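LEOA (Escherichia coli, PDB 4AUR) is a bacterial dynamin, a large GTPase that probably binds and hydrolyses GTP and may act on membranes as its relatives do. Local coordinates at residues 197-202 and 222-227; 90-95 and 128-133; 161-164 and 168-171; 19-24 and 276-281. All coordinates share one frame; numbering follows the deposited sequence.

Interaction 1 (197-202 and 222-227)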
# COMPACT_ATOMS: atom_id res chain seq x y z
N ILE A 197 8.18 45.31 24.29
CA ILE A 197 7.71 45.35 25.68
C ILE A 197 6.19 45.46 25.70
O ILE A 197 5.54 44.74 26.47
CB ILE A 197 8.38 46.50 26.48
CG1 ILE A 197 9.87 46.21 26.62
CG2 ILE A 197 7.78 46.63 27.88
CD1 ILE A 197 10.64 47.23 27.45
N LYS A 198 5.63 46.31 24.85
CA LYS A 198 4.18 46.42 24.73
C LYS A 198 3.56 45.15 24.18
O LYS A 198 2.49 44.77 24.62
CB LYS A 198 3.80 47.61 23.86
CG LYS A 198 4.21 48.95 24.47
CD LYS A 198 3.23 49.40 25.53
CE LYS A 198 3.64 50.69 26.20
NZ LYS A 198 2.68 51.09 27.27
N LYS A 199 4.22 44.48 23.24
CA LYS A 199 3.74 43.17 22.75
C LYS A 199 3.70 42.16 23.88
O LYS A 199 2.81 41.33 23.93
CB LYS A 199 4.59 42.63 21.60
CG LYS A 199 4.17 43.16 20.22
CD LYS A 199 5.29 43.20 19.17
CE LYS A 199 5.40 41.91 18.36
NZ LYS A 199 6.41 42.06 17.27
N ALA A 200 4.66 42.22 24.79
CA ALA A 200 4.72 41.30 25.90
C ALA A 200 3.65 41.58 26.94
O ALA A 200 3.09 40.66 27.48
CB ALA A 200 6.09 41.36 26.55
N ASN A 201 3.42 42.85 27.23
CA ASN A 201 2.41 43.27 28.19
C ASN A 201 1.01 42.83 27.78
O ASN A 201 0.33 42.15 28.55
CB ASN A 201 2.42 44.79 28.35
CG ASN A 201 1.56 45.25 29.50
OD1 ASN A 201 0.65 46.04 29.31
ND2 ASN A 201 1.84 44.76 30.70
N LEU A 202 0.61 43.22 26.57
CA LEU A 202 -0.68 42.82 26.00
C LEU A 202 -0.83 41.33 25.91
O LEU A 202 -1.93 40.79 26.08
CB LEU A 202 -0.86 43.39 24.60
CG LEU A 202 -2.17 43.06 23.90
CD1 LEU A 202 -3.34 43.60 24.70
CD2 LEU A 202 -2.18 43.64 22.51
N ILE A 222 0.23 40.00 17.14
CA ILE A 222 0.28 41.38 17.61
C ILE A 222 1.18 42.24 16.74
O ILE A 222 2.25 41.83 16.32
CB ILE A 222 0.75 41.49 19.08
CG1 ILE A 222 -0.08 40.57 19.97
CG2 ILE A 222 0.61 42.92 19.57
CD1 ILE A 222 0.39 40.51 21.40
N VAL A 223 0.72 43.45 16.50
CA VAL A 223 1.41 44.36 15.65
C VAL A 223 1.32 45.76 16.24
O VAL A 223 0.27 46.18 16.71
CB VAL A 223 0.79 44.32 14.25
CG1 VAL A 223 0.96 45.63 13.53
CG2 VAL A 223 1.42 43.19 13.45
N CYS A 224 2.45 46.46 16.23
CA CYS A 224 2.51 47.80 16.80
C CYS A 224 2.49 48.80 15.66
O CYS A 224 3.17 48.62 14.65
CB CYS A 224 3.77 47.94 17.66
SG CYS A 224 3.89 46.73 19.01
N VAL A 225 1.72 49.86 15.80
CA VAL A 225 1.44 50.72 14.68
C VAL A 225 1.12 52.13 15.17
O VAL A 225 0.87 52.34 16.36
CB VAL A 225 0.27 50.07 13.88
CG1 VAL A 225 -0.76 51.08 13.37
CG2 VAL A 225 0.82 49.20 12.76
N ALA A 226 1.15 53.09 14.25
CA ALA A 226 0.80 54.47 14.56
C ALA A 226 -0.04 55.06 13.46
O ALA A 226 0.40 55.95 12.77
CB ALA A 226 2.06 55.29 14.73
N SER A 227 -1.26 54.57 13.33
CA SER A 227 -2.15 54.94 12.22
C SER A 227 -2.09 56.40 11.77
O SER A 227 -2.13 56.69 10.57
CB SER A 227 -3.60 54.64 12.60
OG SER A 227 -4.04 55.55 13.58
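Lys199 lays the aliphatic part of its side chain over Ile222 and Cys224. Its CG rests 3.6 Å from Ile222 CG2, and the same carbon lies 3.8 Å from Cys224 SG, close to the strand residue two further on. The two longer chains, Lys199 and Ile222, pass one another pointing opposite ways, which brings Ile222 CD1 back to the helix backbone, 3.6 Å from Lys199 O. A bend at the third torsion of the lysine (chi3 89°) places CE 3.8 Å from Ile222 O. One turn of chain later, Leu202 comes to the same isoleucine from further along the helix: its CD2 touches Ile222 CG2 at 4.1 Å and lies about as near to CD1, so Ile222 CG2 lies between a lysine methylene and a leucine methyl. Helix 188-209 and strand 221-224 belong to a beta-alpha-beta crossover of the P-loop GTPase fold, in which the chain leaves strand 172-177, passes along the helix and returns in the outermost strand. The short segments run obliquely antiparallel, 141° between their directions, with axes 8.9 Å apart. No hydrogen bond spans the two elements; the contact is made by van der Waals touching, with the lysine on the exposed side and Leu202 and Cys224 buried. Leu202 also packs on Phe174 and Ile176 of the neighbouring strand. Past the strand end, Ser227 N is bonded to the side chain of Asn177, the first residue of an Asn-Lys-Met-Asp sequence that matches the G4 motif of GTPases.

Interaction 2 (90-95 and 128-133)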
# COMPACT_ATOMS: atom_id res chain seq x y z
N ASP A 90 -26.99 49.60 19.50
CA ASP A 90 -26.97 48.26 20.11
C ASP A 90 -27.43 47.17 19.13
O ASP A 90 -28.42 46.48 19.37
CB ASP A 90 -27.79 48.23 21.42
CG ASP A 90 -27.02 48.81 22.61
OD1 ASP A 90 -26.04 48.17 23.05
OD2 ASP A 90 -27.40 49.90 23.09
N ARG A 91 -26.70 47.06 18.02
CA ARG A 91 -26.89 46.00 17.05
C ARG A 91 -25.55 45.78 16.36
O ARG A 91 -24.62 46.55 16.52
CB ARG A 91 -27.89 46.37 15.93
CG ARG A 91 -29.26 46.89 16.34
CD ARG A 91 -30.18 45.79 16.85
NE ARG A 91 -31.37 46.38 17.47
CZ ARG A 91 -32.28 45.70 18.18
NH1 ARG A 91 -32.17 44.39 18.37
NH2 ARG A 91 -33.32 46.36 18.69
N LEU A 92 -25.47 44.72 15.57
CA LEU A 92 -24.41 44.55 14.62
C LEU A 92 -24.53 45.55 13.48
O LEU A 92 -25.62 46.04 13.16
CB LEU A 92 -24.51 43.14 14.05
CG LEU A 92 -23.58 42.70 12.94
CD1 LEU A 92 -22.23 42.34 13.52
CD2 LEU A 92 -24.20 41.50 12.23
N SER A 93 -23.41 45.83 12.84
CA SER A 93 -23.45 46.72 11.71
C SER A 93 -22.39 46.39 10.68
O SER A 93 -21.32 45.85 10.98
CB SER A 93 -23.37 48.18 12.17
OG SER A 93 -22.44 48.34 13.23
N ILE A 94 -22.73 46.73 9.43
CA ILE A 94 -21.97 46.36 8.27
C ILE A 94 -21.77 47.56 7.38
O ILE A 94 -22.73 48.25 7.06
CB ILE A 94 -22.71 45.30 7.46
CG1 ILE A 94 -23.12 44.16 8.37
CG2 ILE A 94 -21.84 44.81 6.30
CD1 ILE A 94 -23.11 42.79 7.74
N TYR A 95 -20.53 47.80 6.96
CA TYR A 95 -20.20 48.90 6.07
C TYR A 95 -19.56 48.30 4.83
O TYR A 95 -18.71 47.44 4.93
CB TYR A 95 -19.30 49.90 6.76
CG TYR A 95 -19.81 50.28 8.12
CD1 TYR A 95 -20.71 51.34 8.29
CD2 TYR A 95 -19.44 49.56 9.24
CE1 TYR A 95 -21.20 51.67 9.56
CE2 TYR A 95 -19.92 49.88 10.51
CZ TYR A 95 -20.80 50.93 10.67
OH TYR A 95 -21.24 51.22 11.96
N GLU A 128 -25.88 36.77 20.61
CA GLU A 128 -26.81 36.74 19.49
C GLU A 128 -26.21 35.88 18.37
O GLU A 128 -25.16 36.20 17.84
CB GLU A 128 -27.06 38.15 18.94
CG GLU A 128 -27.83 39.10 19.85
CD GLU A 128 -28.02 40.52 19.26
OE1 GLU A 128 -27.43 40.86 18.20
OE2 GLU A 128 -28.80 41.30 19.88
N ASP A 129 -26.90 34.81 17.99
CA ASP A 129 -26.41 33.92 16.97
C ASP A 129 -26.04 34.69 15.73
O ASP A 129 -25.07 34.35 15.07
CB ASP A 129 -27.43 32.84 16.65
CG ASP A 129 -27.69 31.90 17.81
OD1 ASP A 129 -26.72 31.46 18.48
OD2 ASP A 129 -28.86 31.59 18.06
N LEU A 130 -26.77 35.75 15.43
CA LEU A 130 -26.46 36.53 14.23
C LEU A 130 -25.10 37.20 14.27
O LEU A 130 -24.28 36.99 13.39
CB LEU A 130 -27.53 37.55 13.96
CG LEU A 130 -27.32 38.47 12.78
CD1 LEU A 130 -27.81 37.80 11.52
CD2 LEU A 130 -28.08 39.77 13.04
N THR A 131 -24.83 38.00 15.28
CA THR A 131 -23.58 38.75 15.31
C THR A 131 -22.39 37.80 15.50
O THR A 131 -21.26 38.04 15.04
CB THR A 131 -23.57 39.84 16.40
OG1 THR A 131 -23.38 39.23 17.65
CG2 THR A 131 -24.88 40.58 16.45
N ARG A 132 -22.66 36.69 16.18
CA ARG A 132 -21.69 35.61 16.29
C ARG A 132 -21.37 34.98 14.92
O ARG A 132 -20.19 34.76 14.58
CB ARG A 132 -22.23 34.56 17.26
CG ARG A 132 -22.35 35.01 18.73
CD ARG A 132 -23.19 34.02 19.53
NE ARG A 132 -22.49 32.73 19.62
CZ ARG A 132 -21.70 32.36 20.61
NH1 ARG A 132 -21.50 33.15 21.66
NH2 ARG A 132 -21.09 31.19 20.55
N ARG A 133 -22.39 34.70 14.12
CA ARG A 133 -22.16 34.17 12.77
C ARG A 133 -21.37 35.15 11.88
O ARG A 133 -20.50 34.75 11.13
CB ARG A 133 -23.48 33.82 12.13
CG ARG A 133 -23.42 32.99 10.84
CD ARG A 133 -24.80 32.77 10.24
NE ARG A 133 -25.82 32.83 11.30
CZ ARG A 133 -27.01 33.41 11.19
NH1 ARG A 133 -27.41 33.97 10.06
NH2 ARG A 133 -27.82 33.42 12.24
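Leu92 brings segment 90-95 against helix 129-136, and the residue before it, Arg91, stands at the margin of the contact. The guanidinium NH1 of Arg91 is 4.8 Å from Glu128 OE2, too far for a salt bridge, although the opposite charges may still attract weakly across the gap. Leu92 then points at the helix. Its CB lies 3.5 Å from Thr131 CG2, while its CD1 reaches the branch carbon of the threonine, Thr131 CB, at 4.0 Å; the leucine and threonine lie alongside, pointing opposite ways. The other methyl, Leu92 CD2, extends further to meet Leu130 CD2 at 4.3 Å, at the exposed Leu130. Rotation of Thr131 (chi1 76°) sorts its two branches: the methyl faces Leu92, whereas OG1 is tucked against its own helix start and hydrogen-bonds to Val125 O. A buried threonine thus offers the loop only carbon and keeps its hydroxyl satisfied elsewhere. From Ser93 the chain becomes a strand, bonded through its backbone to Asp108, the first residue of an Asp-Thr-Pro-Gly sequence that fits the G3 motif of GTPases. Ile94 turns back to the side used by Leu92, and both side chains touch Tyr134, one turn along the helix; Tyr95 pairs by its backbone with Ile106. The contact therefore sits at the edge of the GTPase sheet, where outermost strand 93-95 runs antiparallel to strand 104-108 and helix 129-136 packs beside it, with Arg132 on another side of that helix salt-bridged to Asp165 of helix 156-165.

Interaction 3 (161-164 and 168-171)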
# COMPACT_ATOMS: atom_id res chain seq x y z
N TRP A 161 -14.61 36.20 24.30
CA TRP A 161 -15.64 35.90 23.31
C TRP A 161 -15.02 35.61 21.97
O TRP A 161 -15.39 34.68 21.31
CB TRP A 161 -16.54 37.12 23.21
CG TRP A 161 -17.66 37.00 22.27
CD1 TRP A 161 -18.60 36.03 22.24
CD2 TRP A 161 -17.99 37.92 21.22
NE1 TRP A 161 -19.48 36.28 21.24
CE2 TRP A 161 -19.13 37.43 20.59
CE3 TRP A 161 -17.41 39.11 20.75
CZ2 TRP A 161 -19.72 38.09 19.51
CZ3 TRP A 161 -18.00 39.76 19.68
CH2 TRP A 161 -19.14 39.25 19.07
N VAL A 162 -14.04 36.41 21.58
CA VAL A 162 -13.38 36.27 20.30
C VAL A 162 -12.46 35.09 20.27
O VAL A 162 -12.47 34.30 19.32
CB VAL A 162 -12.58 37.52 19.97
CG1 VAL A 162 -11.79 37.34 18.68
CG2 VAL A 162 -13.51 38.69 19.82
N LEU A 163 -11.64 34.96 21.30
CA LEU A 163 -10.54 33.99 21.28
C LEU A 163 -11.00 32.64 21.79
O LEU A 163 -10.60 31.62 21.27
CB LEU A 163 -9.37 34.47 22.11
CG LEU A 163 -8.79 35.84 21.81
CD1 LEU A 163 -7.63 36.11 22.75
CD2 LEU A 163 -8.30 35.97 20.38
N ARG A 164 -11.83 32.63 22.81
CA ARG A 164 -12.27 31.37 23.34
C ARG A 164 -13.58 30.94 22.70
O ARG A 164 -13.60 29.94 21.98
CB ARG A 164 -12.40 31.43 24.86
CG ARG A 164 -12.70 30.08 25.48
CD ARG A 164 -11.42 29.46 26.01
NE ARG A 164 -10.59 29.01 24.90
CZ ARG A 164 -9.27 28.84 24.97
NH1 ARG A 164 -8.59 29.10 26.08
NH2 ARG A 164 -8.62 28.41 23.89
N LYS A 168 -11.38 32.40 17.24
CA LYS A 168 -10.82 33.08 16.07
C LYS A 168 -9.47 33.70 16.34
O LYS A 168 -9.12 34.73 15.77
CB LYS A 168 -11.75 34.17 15.60
CG LYS A 168 -13.15 33.70 15.27
CD LYS A 168 -13.19 33.01 13.93
CE LYS A 168 -13.10 34.05 12.83
NZ LYS A 168 -12.84 33.43 11.51
N LEU A 169 -8.68 33.06 17.18
CA LEU A 169 -7.34 33.56 17.48
C LEU A 169 -6.44 33.49 16.24
O LEU A 169 -5.71 34.43 15.95
CB LEU A 169 -6.76 32.76 18.66
CG LEU A 169 -5.36 32.98 19.23
CD1 LEU A 169 -5.23 32.24 20.54
CD2 LEU A 169 -4.29 32.47 18.30
N SER A 170 -6.50 32.39 15.48
CA SER A 170 -5.66 32.26 14.29
C SER A 170 -5.93 33.36 13.27
O SER A 170 -5.11 33.57 12.39
CB SER A 170 -5.82 30.88 13.61
OG SER A 170 -6.98 30.82 12.77
N SER A 171 -7.09 34.03 13.36
CA SER A 171 -7.49 35.04 12.38
C SER A 171 -7.67 36.45 12.95
O SER A 171 -8.25 37.32 12.31
CB SER A 171 -8.75 34.57 11.63
OG SER A 171 -9.91 34.58 12.40
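The flat group at the centre of this contact is the peptide carbonyl of Val162, which the Lys168 N-H approaches in the plane of the group and not from above it. Lys168 N donates to Val162 O at 3.0 Å with a C=O...N angle of 158°, and the N-H...O angle of 169° makes the bond nearly straight. The donor lies six positions after the acceptor, so the bond reaches past the wider pi-type turn at 161-164 to the chain that leaves helix 156-165. The lysine stem follows: Lys168 CB passes 3.8 Å from the same oxygen, Val162 O. Alongside, Leu163 sends CD2 to the backbone of Leu169, 3.9 Å from its CA, and to its CB, the two leucine side chains meeting at a slant. Beyond them, Leu169 packs on Glu216 and Gln219 of helix 214-219. Two successive bends curl the lysine chain away from Val162, taking NZ to Ser136 O and Ala138 O, with a weak bond to Ser171 OG at 3.3 Å. This is the helix-to-strand connection of a beta-alpha-beta crossover, leading into strand 172-177. The bond gives a carbonyl of the last helical turn a partner in the departing chain, and because the touching residues are buried, the oxygens around NZ would probably favour its charged form.

Interaction 4 (19-24 and 276-281)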
# COMPACT_ATOMS: atom_id res chain seq x y z
N LEU A 19 -13.09 21.56 -6.62
CA LEU A 19 -13.17 20.83 -7.88
C LEU A 19 -12.36 19.52 -7.81
O LEU A 19 -12.77 18.51 -8.34
CB LEU A 19 -12.74 21.70 -9.07
CG LEU A 19 -13.67 22.86 -9.45
CD1 LEU A 19 -12.98 23.82 -10.41
CD2 LEU A 19 -14.96 22.40 -10.09
N GLN A 20 -11.21 19.54 -7.15
CA GLN A 20 -10.41 18.32 -6.99
C GLN A 20 -11.15 17.35 -6.11
O GLN A 20 -11.08 16.15 -6.30
CB GLN A 20 -9.08 18.64 -6.35
CG GLN A 20 -8.15 19.47 -7.22
CD GLN A 20 -7.20 20.30 -6.38
OE1 GLN A 20 -7.00 20.04 -5.19
NE2 GLN A 20 -6.61 21.31 -6.99
N LEU A 21 -11.85 17.88 -5.12
CA LEU A 21 -12.71 17.06 -4.29
C LEU A 21 -13.74 16.36 -5.13
O LEU A 21 -13.91 15.16 -5.03
CB LEU A 21 -13.39 17.91 -3.22
CG LEU A 21 -14.08 17.14 -2.11
CD1 LEU A 21 -13.09 16.15 -1.52
CD2 LEU A 21 -14.64 18.06 -1.05
N ARG A 22 -14.41 17.10 -6.00
CA ARG A 22 -15.37 16.52 -6.95
C ARG A 22 -14.76 15.41 -7.78
O ARG A 22 -15.40 14.41 -8.02
CB ARG A 22 -15.92 17.60 -7.87
CG ARG A 22 -17.43 17.48 -8.06
CD ARG A 22 -18.03 18.76 -8.61
NE ARG A 22 -17.48 19.11 -9.91
CZ ARG A 22 -17.89 20.11 -10.66
NH1 ARG A 22 -18.88 20.90 -10.26
NH2 ARG A 22 -17.30 20.33 -11.81
N GLY A 23 -13.52 15.59 -8.20
CA GLY A 23 -12.81 14.60 -8.99
C GLY A 23 -12.53 13.37 -8.16
O GLY A 23 -12.55 12.26 -8.66
N MSE A 24 -12.28 13.57 -6.87
CA MSE A 24 -11.94 12.47 -6.00
C MSE A 24 -13.18 11.68 -5.79
O MSE A 24 -13.12 10.46 -5.72
CB MSE A 24 -11.34 12.97 -4.69
CG MSE A 24 -9.91 13.42 -4.89
SE MSE A 24 -9.15 13.81 -3.11
CE MSE A 24 -8.81 15.74 -3.21
N ASP A 276 -15.73 21.52 4.87
CA ASP A 276 -14.65 21.04 5.72
C ASP A 276 -14.86 19.56 6.02
O ASP A 276 -13.97 18.75 5.87
CB ASP A 276 -14.57 21.84 7.02
CG ASP A 276 -15.92 21.97 7.73
OD1 ASP A 276 -16.98 21.87 7.05
OD2 ASP A 276 -15.93 22.19 8.97
N VAL A 277 -16.07 19.22 6.43
CA VAL A 277 -16.41 17.91 6.89
C VAL A 277 -16.41 16.92 5.72
O VAL A 277 -15.84 15.82 5.82
CB VAL A 277 -17.79 17.99 7.58
CG1 VAL A 277 -18.37 16.62 7.86
CG2 VAL A 277 -17.67 18.76 8.87
N VAL A 278 -17.04 17.31 4.61
CA VAL A 278 -17.09 16.48 3.40
C VAL A 278 -15.68 16.12 2.94
O VAL A 278 -15.39 14.99 2.61
CB VAL A 278 -17.85 17.23 2.26
CG1 VAL A 278 -17.72 16.51 0.92
CG2 VAL A 278 -19.33 17.40 2.62
N LYS A 279 -14.81 17.11 2.93
CA LYS A 279 -13.46 16.98 2.42
C LYS A 279 -12.61 16.12 3.35
O LYS A 279 -11.78 15.34 2.88
CB LYS A 279 -12.88 18.38 2.25
CG LYS A 279 -11.42 18.46 1.84
CD LYS A 279 -10.94 19.91 1.68
CE LYS A 279 -9.60 20.11 2.38
NZ LYS A 279 -8.83 21.27 1.81
N ASP A 280 -12.80 16.25 4.66
CA ASP A 280 -12.00 15.47 5.61
C ASP A 280 -12.36 14.01 5.43
O ASP A 280 -11.50 13.16 5.48
CB ASP A 280 -12.20 15.89 7.08
CG ASP A 280 -11.50 17.25 7.44
OD1 ASP A 280 -10.60 17.74 6.69
OD2 ASP A 280 -11.89 17.84 8.49
N ILE A 281 -13.63 13.72 5.23
CA ILE A 281 -14.06 12.34 5.04
C ILE A 281 -13.54 11.76 3.73
O ILE A 281 -13.08 10.63 3.70
CB ILE A 281 -15.60 12.20 5.10
CG1 ILE A 281 -16.09 12.36 6.54
CG2 ILE A 281 -16.06 10.84 4.61
CD1 ILE A 281 -17.57 12.71 6.63
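Leu21 holds CG trans to its own N (chi1 -168°), and this setting carries its branched end straight out of helix 3-30 onto Val278 and Lys279. On the facing helix, Lys279 has its CG swung opposite N as well (chi1 175°), which leads the rest of the chain off to one side and leaves its CA and CB as the surface that the leucine meets. The two helices pair in the helical bundle next to the GTPase head, near the start of the long helix 275-343. They run in roughly the same direction here, although 251 residues of chain lie between the two segments, and the meeting is consistent with a neck-like bundle as in other dynamins, where N-terminal, middle and C-terminal helices come together. Leu21 does the reaching: its CD2 is 3.8 Å from Lys279 CB, and CD1 is 4.0 Å from Lys279 CA, so both methyls bear on the same side of the Lys279 backbone. The leucine comes at the lysine stem at an angle, and the helices touch without any hydrogen bond between these segments. The backbones are close at this point, Leu21 CA and Lys279 CA being 6.8 Å apart. Neighbours fill in around the pair. Leu21 also packs on Val282, a residue it shares with Met24, present as selenomethionine, whose side chain continues to Leu563 and Leu566 of helix 547-567; Lys279 rests against Leu270 of helix 250-273. Leu21 CD2 also lies 4.0 Å from Val278 CG1.

In the fold
Interactions 1, 2 and 3 all belong to the GTPase head, while interaction 4 lies in the helical bundle, its centre 26 to 40 Å from theirs. Interactions 1 and 2 serve opposite edges of one sheet, with centres 28 Å apart, and each mixes buried and exposed residues in apolar contacts. Interaction 3 is the wholly buried one, and it alone has a hydrogen bond between its segments. It adjoins interaction 2 directly, where Arg132 and Trp161 pack together, so helices 129-136 and 156-165 are neighbours. Interaction 4, also apolar, joins the most distant parts of the sequence; the other three contacts fall between its two segments along the chain.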